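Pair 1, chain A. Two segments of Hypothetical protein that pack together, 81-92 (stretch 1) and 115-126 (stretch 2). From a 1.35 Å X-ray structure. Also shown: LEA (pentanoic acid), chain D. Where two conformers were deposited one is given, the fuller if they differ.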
# COMPACT_ATOMS: atom_id res chain seq x y z
N TYR A 81 12.58 -11.99 -6.66
CA TYR A 81 12.21 -10.91 -7.59
C TYR A 81 11.23 -9.91 -6.97
O TYR A 81 10.83 -8.95 -7.64
CB TYR A 81 11.62 -11.50 -8.87
CG TYR A 81 12.65 -12.22 -9.71
CD1 TYR A 81 13.30 -11.58 -10.76
CD2 TYR A 81 12.99 -13.54 -9.44
CE1 TYR A 81 14.25 -12.24 -11.52
CE2 TYR A 81 13.94 -14.21 -10.20
CZ TYR A 81 14.57 -13.55 -11.23
OH TYR A 81 15.51 -14.22 -11.98
N ILE A 82 10.86 -10.11 -5.71
CA ILE A 82 10.00 -9.17 -5.01
C ILE A 82 10.74 -7.85 -4.80
O ILE A 82 11.88 -7.84 -4.33
CB ILE A 82 9.54 -9.71 -3.64
CG1 ILE A 82 8.62 -10.92 -3.82
CG2 ILE A 82 8.81 -8.62 -2.84
CD1 ILE A 82 8.30 -11.63 -2.52
N VAL A 83 10.08 -6.75 -5.18
CA VAL A 83 10.61 -5.40 -5.03
C VAL A 83 10.15 -4.79 -3.71
O VAL A 83 10.92 -4.15 -2.99
CB VAL A 83 10.10 -4.50 -6.18
CG1 VAL A 83 10.52 -3.05 -5.97
CG2 VAL A 83 10.59 -5.02 -7.53
N SER A 84 8.87 -4.99 -3.39
CA SER A 84 8.24 -4.38 -2.23
C SER A 84 7.10 -5.24 -1.70
O SER A 84 6.45 -5.95 -2.47
CB SER A 84 7.73 -2.99 -2.60
OG SER A 84 7.19 -2.31 -1.48
N LEU A 85 6.87 -5.17 -0.39
CA LEU A 85 5.70 -5.79 0.23
C LEU A 85 5.35 -5.04 1.51
O LEU A 85 6.17 -4.28 2.04
CB LEU A 85 5.93 -7.28 0.51
CG LEU A 85 7.06 -7.71 1.45
CD1 LEU A 85 6.68 -7.49 2.90
CD2 LEU A 85 7.41 -9.17 1.21
N ASN A 86 4.12 -5.22 1.99
CA ASN A 86 3.67 -4.64 3.25
C ASN A 86 3.21 -5.75 4.17
O ASN A 86 2.64 -6.75 3.71
CB ASN A 86 2.46 -3.71 3.04
CG ASN A 86 2.75 -2.51 2.15
OD1 ASN A 86 1.81 -1.78 1.81
ND2 ASN A 86 4.00 -2.28 1.79
N ILE A 87 3.43 -5.57 5.47
CA ILE A 87 2.98 -6.53 6.46
C ILE A 87 1.98 -5.88 7.40
O ILE A 87 2.23 -4.79 7.93
CB ILE A 87 4.16 -7.07 7.29
CG1 ILE A 87 5.17 -7.77 6.39
CG2 ILE A 87 3.66 -8.03 8.37
CD1 ILE A 87 6.57 -7.71 6.92
N PHE A 88 0.84 -6.53 7.59
CA PHE A 88 -0.10 -6.19 8.65
C PHE A 88 -0.06 -7.31 9.68
O PHE A 88 -0.38 -8.45 9.36
CB PHE A 88 -1.53 -6.03 8.12
CG PHE A 88 -1.75 -4.76 7.33
CD1 PHE A 88 -1.59 -3.52 7.93
CD2 PHE A 88 -2.17 -4.81 6.01
CE1 PHE A 88 -1.81 -2.35 7.22
CE2 PHE A 88 -2.39 -3.64 5.29
CZ PHE A 88 -2.21 -2.41 5.89
N LEU A 89 0.36 -6.99 10.90
CA LEU A 89 0.29 -7.93 12.01
C LEU A 89 -0.95 -7.60 12.83
O LEU A 89 -1.33 -6.44 12.95
CB LEU A 89 1.54 -7.82 12.88
CG LEU A 89 2.87 -8.23 12.22
CD1 LEU A 89 4.03 -8.00 13.18
CD2 LEU A 89 2.83 -9.68 11.76
N SER A 90 -1.59 -8.62 13.38
CA SER A 90 -2.77 -8.40 14.19
C SER A 90 -2.44 -7.53 15.40
O SER A 90 -1.38 -7.67 16.01
CB SER A 90 -3.37 -9.72 14.67
OG SER A 90 -4.47 -9.50 15.54
N THR A 91 -3.35 -6.62 15.74
CA THR A 91 -3.22 -5.83 16.96
C THR A 91 -3.15 -6.72 18.20
O THR A 91 -2.62 -6.31 19.24
CB THR A 91 -4.38 -4.82 17.10
OG1 THR A 91 -5.63 -5.50 16.90
CG2 THR A 91 -4.25 -3.70 16.09
N SER A 92 -3.68 -7.94 18.10
CA SER A 92 -3.68 -8.90 19.20
C SER A 92 -2.32 -9.54 19.51
O SER A 92 -2.16 -10.16 20.56
CB SER A 92 -4.71 -10.01 18.93
OG SER A 92 -4.28 -10.85 17.87
N ARG A 115 17.15 -7.88 0.78
CA ARG A 115 15.79 -7.96 1.30
C ARG A 115 14.93 -6.90 0.62
O ARG A 115 15.39 -5.79 0.38
CB ARG A 115 15.75 -7.80 2.82
CG ARG A 115 16.45 -8.92 3.54
CD ARG A 115 16.12 -9.00 5.01
NE ARG A 115 16.56 -10.29 5.52
CZ ARG A 115 17.46 -10.50 6.49
NH1 ARG A 115 18.02 -9.49 7.16
NH2 ARG A 115 17.78 -11.74 6.81
N PRO A 116 13.67 -7.24 0.29
CA PRO A 116 12.83 -6.29 -0.42
C PRO A 116 12.38 -5.11 0.44
O PRO A 116 12.48 -5.16 1.67
CB PRO A 116 11.62 -7.13 -0.84
CG PRO A 116 11.56 -8.23 0.16
CD PRO A 116 12.98 -8.53 0.51
N CYS A 117 11.91 -4.06 -0.21
CA CYS A 117 11.31 -2.94 0.51
C CYS A 117 10.17 -3.47 1.36
O CYS A 117 9.40 -4.33 0.93
CB CYS A 117 10.81 -1.88 -0.47
SG CYS A 117 12.12 -1.10 -1.44
N ARG A 118 10.08 -2.97 2.59
CA ARG A 118 9.13 -3.48 3.56
C ARG A 118 8.61 -2.38 4.46
O ARG A 118 9.31 -1.41 4.74
CB ARG A 118 9.80 -4.56 4.42
CG ARG A 118 8.83 -5.47 5.14
CD ARG A 118 9.55 -6.38 6.13
NE ARG A 118 9.39 -5.94 7.51
CZ ARG A 118 9.53 -6.72 8.58
NH1 ARG A 118 9.82 -8.01 8.46
NH2 ARG A 118 9.35 -6.21 9.80
N CYS A 119 7.36 -2.52 4.88
CA CYS A 119 6.86 -1.82 6.05
C CYS A 119 6.03 -2.81 6.85
O CYS A 119 5.62 -3.85 6.34
CB CYS A 119 6.04 -0.58 5.66
SG CYS A 119 4.51 -0.92 4.78
N CYS A 120 5.80 -2.49 8.12
CA CYS A 120 5.09 -3.39 9.02
C CYS A 120 4.39 -2.58 10.10
O CYS A 120 5.03 -1.84 10.84
CB CYS A 120 6.06 -4.38 9.66
SG CYS A 120 5.26 -5.65 10.68
N VAL A 121 3.07 -2.70 10.16
CA VAL A 121 2.27 -2.04 11.18
C VAL A 121 1.21 -2.99 11.71
O VAL A 121 0.93 -4.02 11.09
CB VAL A 121 1.58 -0.77 10.65
CG1 VAL A 121 2.60 0.22 10.11
CG2 VAL A 121 0.56 -1.13 9.57
N ARG A 122 0.65 -2.65 12.86
CA ARG A 122 -0.43 -3.42 13.47
C ARG A 122 -1.78 -2.94 12.94
O ARG A 122 -1.97 -1.74 12.74
CB ARG A 122 -0.43 -3.29 14.99
CG ARG A 122 0.86 -3.69 15.67
CD ARG A 122 1.24 -5.12 15.37
NE ARG A 122 2.23 -5.63 16.31
CZ ARG A 122 1.93 -6.24 17.45
NH1 ARG A 122 2.90 -6.67 18.25
NH2 ARG A 122 0.66 -6.42 17.79
N ALA A 123 -2.70 -3.87 12.72
CA ALA A 123 -4.04 -3.53 12.25
C ALA A 123 -5.04 -4.60 12.69
O ALA A 123 -4.65 -5.72 13.02
CB ALA A 123 -4.06 -3.39 10.73
N GLN A 124 -6.31 -4.24 12.70
CA GLN A 124 -7.38 -5.18 13.00
C GLN A 124 -7.69 -5.99 11.73
O GLN A 124 -8.31 -5.48 10.79
CB GLN A 124 -8.62 -4.45 13.51
CG GLN A 124 -9.79 -5.35 13.88
CD GLN A 124 -11.04 -4.57 14.26
OE1 GLN A 124 -10.96 -3.42 14.71
NE2 GLN A 124 -12.20 -5.18 14.07
N LEU A 125 -7.25 -7.24 11.72
CA LEU A 125 -7.42 -8.13 10.57
C LEU A 125 -8.73 -8.90 10.69
O LEU A 125 -9.36 -8.91 11.75
CB LEU A 125 -6.26 -9.12 10.48
CG LEU A 125 -4.86 -8.50 10.48
CD1 LEU A 125 -3.79 -9.59 10.45
CD2 LEU A 125 -4.69 -7.54 9.31
N GLN A 126 -9.12 -9.56 9.60
CA GLN A 126 -10.33 -10.38 9.60
C GLN A 126 -10.20 -11.56 10.57
O GLN A 126 -9.08 -11.92 10.96
CB GLN A 126 -10.65 -10.86 8.18
CG GLN A 126 -11.09 -9.73 7.25
CD GLN A 126 -11.16 -10.13 5.78
OE1 GLN A 126 -11.22 -11.32 5.45
NE2 GLN A 126 -11.15 -9.14 4.90
C2 LEA D . 9.50 -2.73 9.17
O2 LEA D . 9.42 -3.43 10.20
C3 LEA D . 10.07 -1.33 9.25
C4 LEA D . 10.25 -0.86 10.69
C5 LEA D . 11.17 0.36 10.78
C6 LEA D . 10.84 1.40 9.73
O1 LEA D . 9.13 -3.15 8.05
O HOH W 1 -6.62 -8.60 14.20

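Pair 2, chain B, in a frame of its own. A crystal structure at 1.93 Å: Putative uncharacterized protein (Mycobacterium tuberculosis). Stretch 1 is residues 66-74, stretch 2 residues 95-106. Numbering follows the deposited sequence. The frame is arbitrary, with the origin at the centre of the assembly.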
# COMPACT_ATOMS: atom_id res chain seq x y z
N VAL B 66 14.37 -0.91 -6.51
CA VAL B 66 13.07 -0.43 -6.03
C VAL B 66 12.09 -0.16 -7.20
O VAL B 66 12.43 0.56 -8.15
CB VAL B 66 13.27 0.84 -5.16
CG1 VAL B 66 11.93 1.53 -4.87
CG2 VAL B 66 14.03 0.48 -3.88
N VAL B 67 10.92 -0.78 -7.15
CA VAL B 67 9.94 -0.62 -8.23
C VAL B 67 8.79 0.26 -7.77
O VAL B 67 8.07 0.84 -8.59
CB VAL B 67 9.37 -1.97 -8.74
CG1 VAL B 67 10.47 -2.83 -9.43
CG2 VAL B 67 8.70 -2.75 -7.60
N ARG B 68 8.60 0.34 -6.45
CA ARG B 68 7.55 1.17 -5.88
C ARG B 68 7.95 1.82 -4.56
O ARG B 68 8.54 1.17 -3.68
CB ARG B 68 6.25 0.37 -5.66
CG ARG B 68 5.16 1.23 -4.97
CD ARG B 68 3.91 0.45 -4.49
NE ARG B 68 3.18 -0.27 -5.53
CZ ARG B 68 2.23 0.26 -6.31
NH1 ARG B 68 1.92 1.56 -6.23
NH2 ARG B 68 1.61 -0.49 -7.21
N THR B 69 7.64 3.11 -4.42
CA THR B 69 7.65 3.76 -3.11
C THR B 69 6.24 4.25 -2.80
O THR B 69 5.41 4.42 -3.70
CB THR B 69 8.63 4.94 -3.02
OG1 THR B 69 8.33 5.88 -4.07
CG2 THR B 69 10.08 4.48 -3.17
N ARG B 70 5.96 4.48 -1.52
CA ARG B 70 4.68 5.04 -1.11
C ARG B 70 5.01 5.98 0.01
O ARG B 70 5.72 5.59 0.94
CB ARG B 70 3.72 3.95 -0.64
CG ARG B 70 2.34 4.47 -0.23
CD ARG B 70 1.35 3.31 0.05
NE ARG B 70 1.00 2.60 -1.19
CZ ARG B 70 1.45 1.40 -1.53
NH1 ARG B 70 1.07 0.86 -2.68
NH2 ARG B 70 2.28 0.73 -0.74
N ILE B 71 4.52 7.22 -0.10
CA ILE B 71 4.89 8.29 0.80
C ILE B 71 3.67 8.84 1.53
O ILE B 71 2.73 9.31 0.90
CB ILE B 71 5.58 9.45 0.02
CG1 ILE B 71 6.77 8.93 -0.78
CG2 ILE B 71 5.99 10.59 0.97
CD1 ILE B 71 7.34 9.94 -1.73
N TYR B 72 3.69 8.76 2.86
CA TYR B 72 2.70 9.40 3.71
C TYR B 72 3.29 10.67 4.31
O TYR B 72 4.35 10.62 4.93
CB TYR B 72 2.29 8.48 4.85
CG TYR B 72 1.91 7.09 4.41
CD1 TYR B 72 0.64 6.83 3.91
CD2 TYR B 72 2.81 6.03 4.49
CE1 TYR B 72 0.27 5.56 3.49
CE2 TYR B 72 2.45 4.75 4.07
CZ TYR B 72 1.17 4.53 3.57
OH TYR B 72 0.79 3.26 3.15
N VAL B 73 2.58 11.78 4.15
CA VAL B 73 3.02 13.03 4.73
C VAL B 73 1.93 13.64 5.61
O VAL B 73 0.73 13.38 5.40
CB VAL B 73 3.44 14.05 3.66
CG1 VAL B 73 4.72 13.59 2.99
CG2 VAL B 73 2.31 14.26 2.63
N THR B 74 2.33 14.43 6.60
CA THR B 74 1.33 15.07 7.44
C THR B 74 0.88 16.41 6.84
O THR B 74 -0.16 16.94 7.22
CB THR B 74 1.77 15.21 8.93
OG1 THR B 74 2.98 15.98 9.03
CG2 THR B 74 1.96 13.83 9.56
N PRO B 95 11.05 4.56 -9.71
CA PRO B 95 10.01 3.62 -9.33
C PRO B 95 8.68 4.36 -9.45
O PRO B 95 8.67 5.58 -9.63
CB PRO B 95 10.33 3.35 -7.86
CG PRO B 95 10.85 4.68 -7.37
CD PRO B 95 11.65 5.23 -8.54
N VAL B 96 7.56 3.64 -9.39
CA VAL B 96 6.26 4.33 -9.25
C VAL B 96 6.14 4.84 -7.81
O VAL B 96 6.79 4.30 -6.91
CB VAL B 96 5.09 3.41 -9.60
CG1 VAL B 96 5.36 2.68 -10.94
CG2 VAL B 96 4.85 2.40 -8.45
N THR B 97 5.37 5.91 -7.58
CA THR B 97 5.06 6.29 -6.21
C THR B 97 3.63 6.72 -6.05
O THR B 97 2.89 6.86 -7.02
CB THR B 97 5.75 7.57 -5.69
OG1 THR B 97 6.62 8.15 -6.66
CG2 THR B 97 6.43 7.35 -4.37
N SER B 98 3.29 6.99 -4.79
CA SER B 98 2.08 7.70 -4.42
C SER B 98 2.45 8.58 -3.26
O SER B 98 3.37 8.26 -2.54
CB SER B 98 0.99 6.72 -3.99
OG SER B 98 0.85 5.73 -4.99
N MET B 99 1.73 9.69 -3.09
CA MET B 99 1.94 10.53 -1.92
C MET B 99 0.58 10.95 -1.42
O MET B 99 -0.18 11.58 -2.15
CB MET B 99 2.75 11.77 -2.28
CG MET B 99 3.20 12.59 -1.08
SD MET B 99 3.91 14.20 -1.54
CE MET B 99 5.40 13.67 -2.37
N VAL B 100 0.27 10.62 -0.18
CA VAL B 100 -1.01 11.05 0.38
C VAL B 100 -0.83 11.65 1.76
O VAL B 100 0.08 11.30 2.50
CB VAL B 100 -2.04 9.93 0.51
CG1 VAL B 100 -2.40 9.37 -0.87
CG2 VAL B 100 -1.52 8.84 1.45
N GLU B 101 -1.74 12.53 2.11
CA GLU B 101 -1.67 13.14 3.41
C GLU B 101 -2.44 12.30 4.43
O GLU B 101 -3.58 11.90 4.17
CB GLU B 101 -2.22 14.54 3.35
CG GLU B 101 -1.92 15.36 4.56
CD GLU B 101 -2.40 16.76 4.38
OE1 GLU B 101 -1.75 17.52 3.63
OE2 GLU B 101 -3.44 17.10 4.96
N VAL B 102 -1.82 12.05 5.58
CA VAL B 102 -2.51 11.37 6.68
C VAL B 102 -2.68 12.31 7.88
O VAL B 102 -1.97 13.31 8.00
CB VAL B 102 -1.77 10.08 7.10
CG1 VAL B 102 -1.84 9.05 5.98
CG2 VAL B 102 -0.32 10.38 7.47
N THR B 103 -3.62 11.99 8.77
CA THR B 103 -3.80 12.85 9.94
C THR B 103 -2.60 12.81 10.87
O THR B 103 -2.20 13.84 11.39
CB THR B 103 -5.11 12.54 10.72
OG1 THR B 103 -5.23 11.13 10.95
CG2 THR B 103 -6.32 13.03 9.94
N ALA B 104 -2.02 11.62 11.06
CA ALA B 104 -0.87 11.47 11.97
C ALA B 104 0.02 10.28 11.60
O ALA B 104 -0.44 9.33 10.99
CB ALA B 104 -1.36 11.32 13.42
N LEU B 105 1.30 10.36 11.96
CA LEU B 105 2.17 9.20 11.96
C LEU B 105 2.35 8.74 13.42
O LEU B 105 1.75 9.32 14.33
CB LEU B 105 3.52 9.50 11.28
CG LEU B 105 3.39 9.98 9.83
CD1 LEU B 105 4.67 10.62 9.30
CD2 LEU B 105 2.90 8.87 8.89
N ILE B 106 3.17 7.72 13.65
CA ILE B 106 3.27 7.08 14.97
C ILE B 106 3.66 8.02 16.12
O ILE B 106 3.34 7.76 17.28
CB ILE B 106 4.26 5.89 14.93
CG1 ILE B 106 4.14 5.04 16.19
CG2 ILE B 106 5.70 6.39 14.70
CD1 ILE B 106 3.00 4.07 16.13
O HOH W 2 2.97 3.84 -4.87
O HOH W 3 -2.23 16.10 9.00

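Both pairs are two neighbouring strands that run parallel. Over the N, CA and C atoms of 14 central residues they superpose with an RMSD of 0.4 Å. The angle between strand directions is 34° in pair 1 and 23° in pair 2. The buried surface is also similar, 992 Å² in pair 1 and 939 Å² in pair 2.

The backbone ladder is shared. In pair 1, Cys A117 N donates to Val A83 O (3.0 Å), and Leu A85 N donates to Cys A117 O (3.0 Å). The matching bonds in pair 2 are Val B96 N to Val B67 O (3.0 Å) and Thr B69 N to Val B96 O (2.9 Å). Further along, Ile A87 N bonds to Cys A119 O (2.9 Å), as Ile B71 N does to Ser B98 O (2.9 Å). The ladder continues with Ala A123 N to Leu A89 O (2.9 Å) and Val B102 N to Val B73 O (2.9 Å). In pair 1, Thr A91 N also donates to Ala A123 O (3.1 Å).

A proline, Pro A116 or Pro B95, comes just before the first ladder residue of stretch 2. Pro A116 CB lies 3.8 Å from Ile A82 CG2. Pro B95 CB lies 3.8 Å from Val B66 CG1, so the smaller valine keeps the same spacing.

Ile A87 and Ile B71 match closely, and both have chi1 in m and chi2 in t. Their neighbours differ. Ile A87 CG2 touches Cys A120 SG at 3.7 Å, whereas Ile B71 CG2 meets Met B99 CG at 4.0 Å. Next along the same face, Leu A89 CD1 reaches Cys A120 SG at 3.6 Å. Its counterpart is shorter, and Val B73 CG2 lies 4.2 Å from Met B99 CG. A long residue thus faces a short one in pair 1, and the lengths are reversed in pair 2.

An aromatic ring lies on the other face. Phe A88 CE1 lies 3.6 Å from Val A121 CG2, and Phe A88 CD1 lies 3.7 Å from Ala A123 CB. Tyr B72 CD1 lies 3.8 Å from Val B100 CG2 and 3.9 Å from Val B102 CG1. A leucine packs against the base of each aromatic side chain: Phe A88 CB to Leu A125 CD2 is 3.7 Å, and Tyr B72 CB to Leu B105 CD2 is 4.1 Å.

The polar positions diverge most. Arg A118 matches Thr B97. Ile A87 CD1 lies over one face of the Arg A118 guanidinium. Arg A118 NE donates to LEA O1 (2.9 Å) and Arg A118 NH2 to LEA O2 (2.8 Å). In pair 2 an arginine stands on the first strand instead: Arg B68 matches Ser A84. Val B96 CG2 lies over one face of its guanidinium. Water 2 accepts from Arg B68 NH1 (2.9 Å) and donates to Ser B98 OG (2.8 Å) and Thr B69 O (2.8 Å), so it links the two stretches.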